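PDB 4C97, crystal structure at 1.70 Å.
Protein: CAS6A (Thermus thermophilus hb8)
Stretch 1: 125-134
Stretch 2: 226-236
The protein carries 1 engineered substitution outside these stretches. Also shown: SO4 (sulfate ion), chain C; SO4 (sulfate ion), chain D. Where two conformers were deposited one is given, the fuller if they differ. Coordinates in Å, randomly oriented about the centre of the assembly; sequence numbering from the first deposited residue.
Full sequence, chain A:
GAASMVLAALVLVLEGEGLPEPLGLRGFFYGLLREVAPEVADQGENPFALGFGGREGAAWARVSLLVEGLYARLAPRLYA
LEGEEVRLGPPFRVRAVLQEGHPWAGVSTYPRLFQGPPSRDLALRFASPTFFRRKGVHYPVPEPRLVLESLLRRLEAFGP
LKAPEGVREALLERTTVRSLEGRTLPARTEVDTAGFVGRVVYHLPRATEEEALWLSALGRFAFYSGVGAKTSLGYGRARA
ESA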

# COMPACT_ATOMS: atom_id res chain seq x y z
N ARG A 125 8.49 1.53 -6.45
CA ARG A 125 7.80 0.96 -7.58
C ARG A 125 6.31 1.04 -7.34
O ARG A 125 5.78 0.58 -6.31
CB ARG A 125 8.20 -0.49 -7.87
CG ARG A 125 7.51 -1.02 -9.14
CD ARG A 125 8.09 -2.30 -9.68
NE ARG A 125 7.53 -3.47 -9.01
CZ ARG A 125 6.38 -4.05 -9.33
NH1 ARG A 125 5.63 -3.57 -10.32
NH2 ARG A 125 5.97 -5.11 -8.66
N PHE A 126 5.63 1.66 -8.29
CA PHE A 126 4.19 1.81 -8.27
C PHE A 126 3.65 0.70 -9.15
O PHE A 126 3.81 0.71 -10.38
CB PHE A 126 3.80 3.20 -8.80
CG PHE A 126 4.35 4.33 -7.95
CD1 PHE A 126 3.65 4.79 -6.85
CD2 PHE A 126 5.60 4.89 -8.22
CE1 PHE A 126 4.14 5.80 -6.07
CE2 PHE A 126 6.08 5.89 -7.44
CZ PHE A 126 5.38 6.34 -6.36
N ALA A 127 3.03 -0.27 -8.48
CA ALA A 127 2.67 -1.55 -9.08
C ALA A 127 1.21 -1.60 -9.53
O ALA A 127 0.81 -2.53 -10.23
CB ALA A 127 2.95 -2.69 -8.10
N SER A 128 0.41 -0.64 -9.08
CA SER A 128 -0.94 -0.47 -9.62
C SER A 128 -1.16 1.02 -9.79
O SER A 128 -0.43 1.82 -9.22
CB SER A 128 -1.97 -1.09 -8.69
OG SER A 128 -2.24 -0.25 -7.60
N PRO A 129 -2.18 1.41 -10.56
CA PRO A 129 -2.28 2.85 -10.87
C PRO A 129 -2.41 3.70 -9.61
O PRO A 129 -3.21 3.40 -8.73
CB PRO A 129 -3.54 2.92 -11.75
CG PRO A 129 -3.60 1.55 -12.39
CD PRO A 129 -3.17 0.61 -11.29
N THR A 130 -1.60 4.75 -9.54
CA THR A 130 -1.47 5.58 -8.35
C THR A 130 -1.87 7.01 -8.68
O THR A 130 -1.41 7.59 -9.68
CB THR A 130 -0.03 5.52 -7.83
OG1 THR A 130 0.33 4.15 -7.52
CG2 THR A 130 0.15 6.37 -6.61
N PHE A 131 -2.73 7.59 -7.85
CA PHE A 131 -3.21 8.95 -8.07
C PHE A 131 -3.59 9.62 -6.76
O PHE A 131 -3.64 8.98 -5.69
CB PHE A 131 -4.36 8.98 -9.10
CG PHE A 131 -5.56 8.15 -8.72
CD1 PHE A 131 -6.59 8.70 -7.98
CD2 PHE A 131 -5.67 6.82 -9.12
CE1 PHE A 131 -7.70 7.95 -7.63
CE2 PHE A 131 -6.78 6.07 -8.76
CZ PHE A 131 -7.78 6.64 -8.02
N PHE A 132 -3.85 10.92 -6.85
CA PHE A 132 -4.08 11.79 -5.69
C PHE A 132 -5.26 12.67 -5.96
O PHE A 132 -5.58 12.97 -7.09
CB PHE A 132 -2.82 12.65 -5.43
CG PHE A 132 -1.60 11.84 -5.31
CD1 PHE A 132 -1.23 11.30 -4.09
CD2 PHE A 132 -0.86 11.49 -6.44
CE1 PHE A 132 -0.14 10.49 -3.98
CE2 PHE A 132 0.22 10.70 -6.34
CZ PHE A 132 0.59 10.17 -5.10
N ARG A 133 -5.96 13.07 -4.90
CA ARG A 133 -7.08 13.96 -5.07
C ARG A 133 -6.57 15.39 -4.93
O ARG A 133 -5.94 15.72 -3.94
CB ARG A 133 -8.17 13.68 -4.03
CG ARG A 133 -9.45 14.49 -4.27
CD ARG A 133 -10.58 14.04 -3.36
NE ARG A 133 -11.80 14.83 -3.52
CZ ARG A 133 -12.59 14.80 -4.59
NH1 ARG A 133 -12.29 14.04 -5.63
NH2 ARG A 133 -13.69 15.56 -4.62
N ARG A 134 -6.83 16.21 -5.93
CA ARG A 134 -6.50 17.62 -5.84
C ARG A 134 -7.64 18.42 -6.43
O ARG A 134 -8.01 18.23 -7.59
CB ARG A 134 -5.17 17.92 -6.54
CG ARG A 134 -5.21 17.83 -8.08
CD ARG A 134 -4.06 18.55 -8.75
NE ARG A 134 -2.83 18.48 -7.97
CZ ARG A 134 -1.74 19.18 -8.25
NH1 ARG A 134 -1.74 20.04 -9.27
NH2 ARG A 134 -0.67 19.05 -7.49
N GLY A 226 0.23 1.39 0.83
CA GLY A 226 0.04 1.89 -0.51
C GLY A 226 0.15 3.40 -0.51
O GLY A 226 0.40 4.04 0.51
N VAL A 227 -0.04 3.98 -1.69
CA VAL A 227 0.21 5.40 -1.88
C VAL A 227 -1.00 6.07 -2.53
O VAL A 227 -1.56 5.56 -3.48
CB VAL A 227 1.42 5.62 -2.78
CG1 VAL A 227 1.58 7.10 -3.08
CG2 VAL A 227 2.71 5.08 -2.15
N GLY A 228 -1.37 7.24 -2.01
CA GLY A 228 -2.40 8.05 -2.62
C GLY A 228 -3.82 7.60 -2.36
O GLY A 228 -4.13 7.01 -1.32
N ALA A 229 -4.69 7.90 -3.31
CA ALA A 229 -6.13 7.75 -3.14
C ALA A 229 -6.63 6.37 -3.51
O ALA A 229 -6.07 5.69 -4.36
CB ALA A 229 -6.83 8.79 -3.97
N LYS A 230 -7.74 5.99 -2.88
CA LYS A 230 -8.49 4.78 -3.23
C LYS A 230 -7.64 3.53 -3.11
O LYS A 230 -7.78 2.59 -3.88
CB LYS A 230 -9.13 4.94 -4.61
CG LYS A 230 -9.92 6.23 -4.63
CD LYS A 230 -11.33 6.10 -5.13
CE LYS A 230 -12.06 7.44 -5.03
NZ LYS A 230 -12.84 7.55 -3.76
N THR A 231 -6.78 3.49 -2.09
CA THR A 231 -6.05 2.27 -1.81
C THR A 231 -7.00 1.14 -1.37
O THR A 231 -6.62 -0.02 -1.40
CB THR A 231 -4.97 2.49 -0.76
OG1 THR A 231 -5.54 3.05 0.44
CG2 THR A 231 -3.92 3.41 -1.29
N SER A 232 -8.23 1.49 -0.98
CA SER A 232 -9.21 0.48 -0.61
C SER A 232 -9.71 -0.28 -1.85
O SER A 232 -10.37 -1.33 -1.73
CB SER A 232 -10.39 1.10 0.15
OG SER A 232 -11.15 1.95 -0.70
N LEU A 233 -9.40 0.26 -3.03
CA LEU A 233 -9.81 -0.35 -4.29
C LEU A 233 -8.65 -0.93 -5.07
O LEU A 233 -8.80 -1.30 -6.23
CB LEU A 233 -10.61 0.64 -5.16
CG LEU A 233 -11.96 1.05 -4.57
CD1 LEU A 233 -12.53 2.21 -5.42
CD2 LEU A 233 -12.94 -0.10 -4.57
N GLY A 234 -7.49 -1.05 -4.42
CA GLY A 234 -6.36 -1.68 -5.08
C GLY A 234 -5.43 -0.75 -5.81
O GLY A 234 -4.43 -1.20 -6.37
N TYR A 235 -5.76 0.54 -5.82
CA TYR A 235 -4.91 1.55 -6.45
C TYR A 235 -3.75 1.86 -5.50
O TYR A 235 -3.83 1.62 -4.27
CB TYR A 235 -5.70 2.83 -6.75
CG TYR A 235 -6.82 2.57 -7.74
CD1 TYR A 235 -6.53 2.24 -9.06
CD2 TYR A 235 -8.15 2.63 -7.35
CE1 TYR A 235 -7.53 1.99 -9.96
CE2 TYR A 235 -9.16 2.40 -8.26
CZ TYR A 235 -8.84 2.07 -9.56
OH TYR A 235 -9.83 1.83 -10.51
N GLY A 236 -2.67 2.37 -6.05
CA GLY A 236 -1.57 2.82 -5.21
C GLY A 236 -0.75 1.73 -4.55
O GLY A 236 -0.04 2.01 -3.58
S SO4 C . -15.28 5.38 -2.67
O1 SO4 C . -14.13 4.79 -3.31
O2 SO4 C . -15.43 6.72 -3.23
O3 SO4 C . -16.44 4.55 -2.94
O4 SO4 C . -15.10 5.44 -1.23
S SO4 D . 3.03 -7.21 -9.73
O1 SO4 D . 3.55 -6.92 -8.40
O2 SO4 D . 3.47 -6.13 -10.62
O3 SO4 D . 3.57 -8.48 -10.20
O4 SO4 D . 1.58 -7.28 -9.79
O HOH W 1 -3.52 5.72 -5.64

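The apolar centre of the contact is F131, which has the largest area covered by the opposing stretch. Its CA-to-CB bond points away from stretch 2, but chi1 near +60° (p) brings the ring back. There its edge meets the face of Y235, with ring centroids 5.2 Å apart, planes at 61° and F131 CE2 3.6 Å from Y235 CG. A229 CB, directed toward stretch 1, lies 3.9 Å from F131 CE1, a small methyl that fits beside the ring. P129 CB packs 4.1 Å from Y235 CD1. A second apolar cluster gathers round V227, whose CG1 is 3.8 Å from F132 CZ, 4.1 Å from F126 CE1 and 3.9 Å from T130 CG2; both phenylalanines are buried, and their ring ends approach the valine although the CA-to-CB bond of F126 runs sideways to stretch 2 and that of F132 points away from it.

Backbone hydrogen bonds pin the two stretches beside these clusters. A229 N donates to F131 O (2.8 Å, nearly straight at 174°), and G236 N donates to P129 O (2.9 Å). G228 CA also approaches F131 O at 3.4 Å in a CA-H...O contact. Glycine suits this position: phi is positive, and a CB would fall 2.3 Å from F131 O. At G236, phi is again positive and a CB would clash with V227 O; the bare CA sits 3.3 Å from T130 OG1. Within its own stretch, T130 OG1 donates to S128 O (3.0 Å).

Water 1 bridges the two stretches, accepting from F131 N (3.0 Å) and lying 2.9 Å from both V227 O and A229 O. At the corner of stretch 1, S128 points toward stretch 2, and its OG donates to G234 O (2.7 Å). At the exposed margin, K230 CG touches F131 CZ at 4.0 Å, while the lysine's end leads away, NZ donating to sulfate C O2 (2.8 Å).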